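Local coordinates for protein esterase (PDB 4WY8) that probably hydrolyses carboxylic esters, as a fungal carboxylesterase built on the alpha/beta hydrolase fold, at residues A[70-75]-A[112-117]; A[78-83]-A[150-155]. One frame throughout, in Å; residues are numbered along the deposited sequence.

Interaction 1 (A[70-75]-A[112-117]); sequences ITRPLD and RAAVIF
Thr71 and Val115 form a hydrogen-bonded antiparallel pair near one edge of the central sheet of an alpha/beta hydrolase fold, one strand in from the outermost strand 51-59. Strand 65-73 lies between strands 51-59 and 114-118, and this contact is its seam with the latter. The short strand axes run at 165°. Thr71 N donates to Val115 O at 3.0 Å, with an angle of 161° at the hydrogen. Val115 N returns a bond of 2.9 Å to Thr71 O. Both donors lie in the plane of the carbonyl they meet.

The Thr71 and Val115 side chains lie alongside each other on the face covered by helix 101-111. Thr71 OG1 sits between the backbone N and the carbonyl carbon (chi1 49°). This puts it 3.6 Å from Val115 CB. OG1 also pairs with the hydroxyl of Thr108 on the helix. A water 2.9 Å from Thr71 OG1 donates to Val115 O at 3.2 Å, so that oxygen takes both an amide and a water.

Ile70 and Ile116 are the neighbouring non-hydrogen-bonded pair, on the other face. Ile70 CG2 meets Ile116 CG1 at 4.2 Å, and Ile151 packs on both residues.

Further along, Pro73 has no amide hydrogen to offer and packs instead. Its CD lies 3.5 Å from Ala113 O, and its CG rests 3.7 Å from Arg112 CA, where the chain leaves helix 101-111. The Arg72 guanidinium turns to the loop that follows: its NH1 bonds to Thr76 O and Gln79 O.

Two amide bonds therefore set the register. The Ile70-Ile116 face is apolar, while on the Thr71-Val115 face a buried hydroxyl is satisfied by Thr108 and water, tying sheet to helix.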
ATOM      1  N   ILE A  70      22.996 -13.439  -7.190  1.00 16.46           N
ATOM      2  CA  ILE A  70      21.944 -14.086  -6.430  1.00 11.49           C
ATOM      3  C   ILE A  70      22.158 -13.929  -4.938  1.00 16.47           C
ATOM      4  O   ILE A  70      23.170 -14.392  -4.395  1.00 16.22           O
ATOM      5  CB  ILE A  70      21.864 -15.574  -6.762  1.00 16.75           C
ATOM      6  CG1 ILE A  70      21.824 -15.760  -8.280  1.00 14.27           C
ATOM      7  CG2 ILE A  70      20.659 -16.211  -6.063  1.00 14.37           C
ATOM      8  CD1 ILE A  70      21.942 -17.194  -8.716  1.00 21.86           C
ATOM      9  N   THR A  71      21.198 -13.311  -4.253  1.00 15.99           N
ATOM     10  CA  THR A  71      21.327 -13.155  -2.804  1.00 13.53           C
ATOM     11  C   THR A  71      20.254 -13.976  -2.083  1.00 13.90           C
ATOM     12  O   THR A  71      19.134 -14.081  -2.566  1.00 12.43           O
ATOM     13  CB  THR A  71      21.238 -11.651  -2.385  1.00 11.98           C
ATOM     14  OG1 THR A  71      20.106 -11.055  -3.007  1.00 12.99           O
ATOM     15  CG2 THR A  71      22.485 -10.876  -2.829  1.00 10.54           C
ATOM     16  N   ARG A  72      20.597 -14.599  -0.955  1.00 13.54           N
ATOM     17  CA  ARG A  72      19.586 -15.285  -0.144  1.00 14.19           C
ATOM     18  C   ARG A  72      19.853 -15.103   1.347  1.00 14.34           C
ATOM     19  O   ARG A  72      20.967 -14.763   1.724  1.00 12.11           O
ATOM     20  CB  ARG A  72      19.484 -16.779  -0.533  1.00 18.49           C
ATOM     21  CG  ARG A  72      20.725 -17.423  -1.023  1.00 18.53           C
ATOM     22  CD  ARG A  72      20.454 -18.727  -1.816  1.00 19.34           C
ATOM     23  NE  ARG A  72      19.838 -19.766  -0.999  1.00 17.51           N
ATOM     24  CZ  ARG A  72      18.917 -20.622  -1.434  1.00 21.93           C
ATOM     25  NH1 ARG A  72      18.425 -21.540  -0.604  1.00 17.62           N
ATOM     26  NH2 ARG A  72      18.485 -20.564  -2.694  1.00 16.59           N
ATOM     27  N   PRO A  73      18.833 -15.335   2.200  1.00 10.48           N
ATOM     28  CA  PRO A  73      19.109 -15.186   3.633  1.00 11.37           C
ATOM     29  C   PRO A  73      20.141 -16.221   4.073  1.00 16.88           C
ATOM     30  O   PRO A  73      20.260 -17.263   3.414  1.00 16.21           O
ATOM     31  CB  PRO A  73      17.749 -15.451   4.302  1.00 13.34           C
ATOM     32  CG  PRO A  73      16.720 -15.375   3.202  1.00 12.36           C
ATOM     33  CD  PRO A  73      17.448 -15.772   1.947  1.00 13.02           C
ATOM     34  N   LEU A  74      20.910 -15.911   5.113  1.00 17.43           N
ATOM     35  CA  LEU A  74      21.820 -16.879   5.721  1.00 21.12           C
ATOM     36  C   LEU A  74      21.011 -18.023   6.306  1.00 25.92           C
ATOM     37  O   LEU A  74      19.829 -17.852   6.621  1.00 27.37           O
ATOM     38  CB  LEU A  74      22.670 -16.213   6.809  1.00 20.80           C
ATOM     39  CG  LEU A  74      23.637 -15.118   6.358  1.00 19.32           C
ATOM     40  CD1 LEU A  74      24.348 -14.534   7.551  1.00 25.11           C
ATOM     41  CD2 LEU A  74      24.649 -15.701   5.395  1.00 18.17           C
ATOM     42  N   ASP A  75      21.627 -19.195   6.432  1.00 36.12           N
ATOM     43  CA  ASP A  75      20.934 -20.351   7.013  1.00 39.24           C
ATOM     44  C   ASP A  75      19.705 -20.794   6.188  1.00 29.11           C
ATOM     45  O   ASP A  75      18.643 -21.099   6.741  1.00 29.64           O
ATOM     46  CB  ASP A  75      20.523 -20.033   8.463  1.00 38.94           C
ATOM     47  CG  ASP A  75      21.728 -19.718   9.362  1.00 40.65           C
ATOM     48  OD1 ASP A  75      22.852 -20.158   9.036  1.00 41.52           O
ATOM     49  OD2 ASP A  75      21.555 -19.014  10.385  1.00 50.47           O
ATOM     50  N   ARG A 112      12.466 -13.494   2.586  1.00 13.75           N
ATOM     51  CA  ARG A 112      13.109 -14.808   2.697  1.00 15.10           C
ATOM     52  C   ARG A 112      13.089 -15.488   1.337  1.00 13.60           C
ATOM     53  O   ARG A 112      12.556 -16.582   1.177  1.00 16.10           O
ATOM     54  CB  ARG A 112      12.430 -15.680   3.770  1.00 13.78           C
ATOM     55  CG  ARG A 112      12.711 -15.184   5.182  1.00 22.47           C
ATOM     56  CD  ARG A 112      12.291 -16.177   6.275  1.00 29.46           C
ATOM     57  NE  ARG A 112      13.029 -17.433   6.182  1.00 32.08           N
ATOM     58  CZ  ARG A 112      14.250 -17.609   6.678  1.00 29.95           C
ATOM     59  NH1 ARG A 112      14.866 -16.607   7.297  1.00 27.22           N
ATOM     60  NH2 ARG A 112      14.854 -18.776   6.548  1.00 29.49           N
ATOM     61  N   ALA A 113      13.651 -14.798   0.355  1.00 14.02           N
ATOM     62  CA  ALA A 113      13.603 -15.238  -1.026  1.00 10.03           C
ATOM     63  C   ALA A 113      14.999 -15.231  -1.585  1.00 14.68           C
ATOM     64  O   ALA A 113      15.905 -14.648  -0.975  1.00 14.06           O
ATOM     65  CB  ALA A 113      12.703 -14.325  -1.841  1.00 10.22           C
ATOM     66  N   ALA A 114      15.191 -15.899  -2.719  1.00 13.13           N
ATOM     67  CA  ALA A 114      16.403 -15.713  -3.501  1.00 14.63           C
ATOM     68  C   ALA A 114      16.152 -14.573  -4.465  1.00 13.61           C
ATOM     69  O   ALA A 114      15.285 -14.671  -5.343  1.00 12.79           O
ATOM     70  CB  ALA A 114      16.792 -16.987  -4.265  1.00 11.72           C
ATOM     71  N   VAL A 115      16.874 -13.476  -4.298  1.00 11.78           N
ATOM     72  CA  VAL A 115      16.731 -12.400  -5.263  1.00 11.54           C
ATOM     73  C   VAL A 115      17.776 -12.591  -6.359  1.00 14.09           C
ATOM     74  O   VAL A 115      18.988 -12.681  -6.108  1.00 15.46           O
ATOM     75  CB  VAL A 115      16.851 -11.016  -4.615  1.00  9.15           C
ATOM     76  CG1 VAL A 115      16.678  -9.964  -5.644  1.00  9.53           C
ATOM     77  CG2 VAL A 115      15.770 -10.851  -3.547  1.00 11.10           C
ATOM     78  N   ILE A 116      17.283 -12.711  -7.581  1.00 14.42           N
ATOM     79  CA  ILE A 116      18.130 -12.926  -8.733  1.00 11.65           C
ATOM     80  C   ILE A 116      18.237 -11.625  -9.522  1.00 12.81           C
ATOM     81  O   ILE A 116      17.332 -11.227 -10.254  1.00  9.74           O
ATOM     82  CB  ILE A 116      17.578 -14.073  -9.581  1.00 14.18           C
ATOM     83  CG1 ILE A 116      17.523 -15.341  -8.706  1.00 16.72           C
ATOM     84  CG2 ILE A 116      18.442 -14.310 -10.790  1.00 10.96           C
ATOM     85  CD1 ILE A 116      16.673 -16.437  -9.271  1.00 18.37           C
ATOM     86  N   PHE A 117      19.366 -10.963  -9.310  1.00 12.39           N
ATOM     87  CA  PHE A 117      19.666  -9.654  -9.845  1.00 12.07           C
ATOM     88  C   PHE A 117      20.341  -9.772 -11.214  1.00 13.94           C
ATOM     89  O   PHE A 117      21.447 -10.272 -11.336  1.00 15.25           O
ATOM     90  CB  PHE A 117      20.576  -8.911  -8.844  1.00 16.21           C
ATOM     91  CG  PHE A 117      20.731  -7.437  -9.116  1.00 12.86           C
ATOM     92  CD1 PHE A 117      21.771  -6.967  -9.907  1.00 12.45           C
ATOM     93  CD2 PHE A 117      19.842  -6.520  -8.558  1.00  9.69           C
ATOM     94  CE1 PHE A 117      21.922  -5.597 -10.147  1.00 13.82           C
ATOM     95  CE2 PHE A 117      19.970  -5.166  -8.807  1.00 11.28           C
ATOM     96  CZ  PHE A 117      21.018  -4.701  -9.597  1.00 10.85           C
TER
HETATM   97  O   HOH W   1      20.892 -10.169  -5.652  1.00 10.59           O

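Interaction 2 (A[78-83]-A[150-155]); sequences NQVLPP and SINVDP
Leu81 and Val153 form a single backbone bridge between two loops that have no regular strand at this point. The bonds straddle Val153, as in a parallel bridge. Leu81 N donates to Asn152 O at 3.1 Å, and Asp154 N donates to Leu81 O at 2.9 Å. Both donors are tilted from the carbonyl plane, by 28° and 33°.

Asn152 has positive phi and ends helix 145-150 in a Schellman motif, with Val153 N bonded to Ala148 O and Asn152 N to Lys149 O. Its own carbonyl takes a second donor, Arg72 NH2.

Val80 CG1 lies anti to the backbone N (chi1 -175°) and presses on the peptide after Val153, 3.3 Å from Val153 C. Asp154 CB also meets this methyl, at 3.8 Å. Beyond the bridge, Pro83 CB packs on Val153 CB at 3.8 Å, and Pro83 CD lies 3.1 Å from Asp154 O.

Main-chain bonds thus fix the two loops just before strands 83-87 and 159-163, which run parallel in the sheet. The positive guanidinium of Arg72 probably suits the carbonyl-rich helix end.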
ATOM      1  N   ASN A  78      20.036 -25.499   2.571  1.00 30.34           N
ATOM      2  CA  ASN A  78      19.344 -26.661   2.019  1.00 35.98           C
ATOM      3  C   ASN A  78      17.854 -26.399   1.878  1.00 34.09           C
ATOM      4  O   ASN A  78      17.059 -27.336   1.911  1.00 36.17           O
ATOM      5  CB  ASN A  78      19.545 -27.903   2.904  1.00 44.72           C
ATOM      6  CG  ASN A  78      20.997 -28.315   3.016  1.00 41.00           C
ATOM      7  OD1 ASN A  78      21.713 -28.401   2.015  1.00 45.98           O
ATOM      8  ND2 ASN A  78      21.442 -28.576   4.243  1.00 41.49           N
ATOM      9  N   GLN A  79      17.483 -25.127   1.750  1.00 27.94           N
ATOM     10  CA  GLN A  79      16.085 -24.739   1.584  1.00 26.14           C
ATOM     11  C   GLN A  79      15.794 -24.274   0.167  1.00 22.08           C
ATOM     12  O   GLN A  79      16.590 -23.552  -0.438  1.00 21.60           O
ATOM     13  CB  GLN A  79      15.722 -23.606   2.544  1.00 26.61           C
ATOM     14  CG  GLN A  79      15.541 -24.005   3.993  1.00 29.74           C
ATOM     15  CD  GLN A  79      15.133 -22.819   4.848  1.00 37.91           C
ATOM     16  OE1 GLN A  79      14.205 -22.068   4.503  1.00 43.39           O
ATOM     17  NE2 GLN A  79      15.853 -22.615   5.948  1.00 36.45           N
ATOM     18  N   VAL A  80      14.638 -24.659  -0.357  1.00 21.25           N
ATOM     19  CA  VAL A  80      14.213 -24.176  -1.663  1.00 19.93           C
ATOM     20  C   VAL A  80      13.405 -22.890  -1.455  1.00 16.98           C
ATOM     21  O   VAL A  80      12.427 -22.887  -0.715  1.00 16.75           O
ATOM     22  CB  VAL A  80      13.375 -25.229  -2.413  1.00 24.45           C
ATOM     23  CG1 VAL A  80      13.046 -24.749  -3.822  1.00 17.45           C
ATOM     24  CG2 VAL A  80      14.128 -26.557  -2.468  1.00 26.14           C
ATOM     25  N   LEU A  81      13.818 -21.803  -2.096  1.00 12.86           N
ATOM     26  CA  LEU A  81      13.203 -20.502  -1.868  1.00 13.53           C
ATOM     27  C   LEU A  81      12.423 -19.999  -3.092  1.00 14.26           C
ATOM     28  O   LEU A  81      12.711 -20.404  -4.227  1.00 12.65           O
ATOM     29  CB  LEU A  81      14.280 -19.476  -1.503  1.00 13.96           C
ATOM     30  CG  LEU A  81      15.150 -19.849  -0.299  1.00 17.33           C
ATOM     31  CD1 LEU A  81      16.242 -18.811  -0.100  1.00 12.01           C
ATOM     32  CD2 LEU A  81      14.290 -20.046   0.959  1.00 16.04           C
ATOM     33  N   PRO A  82      11.432 -19.111  -2.870  1.00 13.98           N
ATOM     34  CA  PRO A  82      10.855 -18.462  -4.059  1.00 14.23           C
ATOM     35  C   PRO A  82      11.876 -17.547  -4.740  1.00 16.91           C
ATOM     36  O   PRO A  82      12.677 -16.884  -4.077  1.00 12.56           O
ATOM     37  CB  PRO A  82       9.666 -17.656  -3.513  1.00 10.95           C
ATOM     38  CG  PRO A  82       9.845 -17.610  -1.991  1.00 15.64           C
ATOM     39  CD  PRO A  82      10.687 -18.820  -1.627  1.00 13.50           C
ATOM     40  N   PRO A  83      11.876 -17.543  -6.072  1.00 15.83           N
ATOM     41  CA  PRO A  83      12.831 -16.677  -6.754  1.00 12.70           C
ATOM     42  C   PRO A  83      12.192 -15.360  -7.160  1.00 14.38           C
ATOM     43  O   PRO A  83      11.057 -15.325  -7.642  1.00 14.01           O
ATOM     44  CB  PRO A  83      13.242 -17.508  -7.972  1.00 11.80           C
ATOM     45  CG  PRO A  83      12.001 -18.299  -8.305  1.00 17.26           C
ATOM     46  CD  PRO A  83      11.221 -18.486  -6.999  1.00 15.68           C
ATOM     47  N   SER A 150      19.420 -26.343  -9.458  1.00 19.44           N
ATOM     48  CA  SER A 150      20.824 -26.000  -9.270  1.00 21.92           C
ATOM     49  C   SER A 150      21.034 -24.799  -8.352  1.00 24.59           C
ATOM     50  O   SER A 150      22.063 -24.701  -7.702  1.00 30.44           O
ATOM     51  CB  SER A 150      21.471 -25.713 -10.619  1.00 23.67           C
ATOM     52  OG  SER A 150      21.201 -24.376 -11.010  1.00 29.23           O
ATOM     53  N   ILE A 151      20.082 -23.876  -8.292  1.00 20.69           N
ATOM     54  CA  ILE A 151      20.265 -22.745  -7.373  1.00 22.29           C
ATOM     55  C   ILE A 151      19.276 -22.772  -6.211  1.00 18.35           C
ATOM     56  O   ILE A 151      19.058 -21.752  -5.571  1.00 20.90           O
ATOM     57  CB  ILE A 151      20.154 -21.381  -8.114  1.00 22.90           C
ATOM     58  CG1 ILE A 151      18.778 -21.217  -8.779  1.00 21.97           C
ATOM     59  CG2 ILE A 151      21.252 -21.246  -9.148  1.00 25.75           C
ATOM     60  CD1 ILE A 151      18.513 -19.797  -9.290  1.00 20.30           C
ATOM     61  N   ASN A 152      18.695 -23.943  -5.936  1.00 17.91           N
ATOM     62  CA  ASN A 152      17.742 -24.119  -4.836  1.00 19.81           C
ATOM     63  C   ASN A 152      16.620 -23.083  -4.759  1.00 14.43           C
ATOM     64  O   ASN A 152      16.351 -22.544  -3.686  1.00 14.74           O
ATOM     65  CB  ASN A 152      18.482 -24.137  -3.492  1.00 20.32           C
ATOM     66  CG  ASN A 152      19.015 -25.517  -3.132  1.00 27.83           C
ATOM     67  OD1 ASN A 152      18.324 -26.522  -3.303  1.00 35.75           O
ATOM     68  ND2 ASN A 152      20.244 -25.572  -2.636  1.00 28.73           N
ATOM     69  N   VAL A 153      15.947 -22.850  -5.882  1.00 13.42           N
ATOM     70  CA  VAL A 153      14.736 -22.042  -5.912  1.00 16.94           C
ATOM     71  C   VAL A 153      13.581 -22.842  -6.516  1.00 16.96           C
ATOM     72  O   VAL A 153      13.797 -23.839  -7.210  1.00 18.51           O
ATOM     73  CB  VAL A 153      14.941 -20.721  -6.707  1.00 15.28           C
ATOM     74  CG1 VAL A 153      16.141 -19.955  -6.175  1.00 14.35           C
ATOM     75  CG2 VAL A 153      15.088 -21.001  -8.189  1.00 12.85           C
ATOM     76  N   ASP A 154      12.362 -22.419  -6.213  1.00 15.46           N
ATOM     77  CA  ASP A 154      11.136 -23.049  -6.715  1.00 19.35           C
ATOM     78  C   ASP A 154      10.532 -22.270  -7.863  1.00 17.61           C
ATOM     79  O   ASP A 154       9.900 -21.236  -7.663  1.00 15.52           O
ATOM     80  CB  ASP A 154      10.124 -23.194  -5.591  1.00 18.27           C
ATOM     81  CG  ASP A 154       8.791 -23.749  -6.055  1.00 23.19           C
ATOM     82  OD1 ASP A 154       8.612 -24.090  -7.248  1.00 23.57           O
ATOM     83  OD2 ASP A 154       7.897 -23.847  -5.187  1.00 28.62           O
ATOM     84  N   PRO A 155      10.692 -22.799  -9.077  1.00 21.35           N
ATOM     85  CA  PRO A 155      10.254 -22.055 -10.261  1.00 19.33           C
ATOM     86  C   PRO A 155       8.743 -21.829 -10.298  1.00 18.52           C
ATOM     87  O   PRO A 155       8.303 -20.964 -11.060  1.00 19.57           O
ATOM     88  CB  PRO A 155      10.745 -22.929 -11.436  1.00 16.78           C
ATOM     89  CG  PRO A 155      10.891 -24.323 -10.853  1.00 23.36           C
ATOM     90  CD  PRO A 155      11.270 -24.120  -9.404  1.00 18.10           C
TER

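How the interactions relate
Interaction 1 is mostly buried sheet pairing, with helix 101-111 over one face. Interaction 2 lies farther out, where loops enter the sheet, and is only partly buried. Their segments alternate along the chain, and their centres are about 9 Å apart. They join directly where Ala114 N bonds to Pro82 O, so segment 112-117 has 70-75 on one flank and 78-83 on the other. Pro83 and Ile151 pack on Ile116, Ile151 also on Ile70, and Val153 on Ala114. The Arg72 guanidinium is a shared polar link, NH1 to Gln79 O and NH2 to Asn152 O. Interaction 1 has two antiparallel strand bridges and a helix-tied hydroxyl; interaction 2 has one isolated bridge between loops.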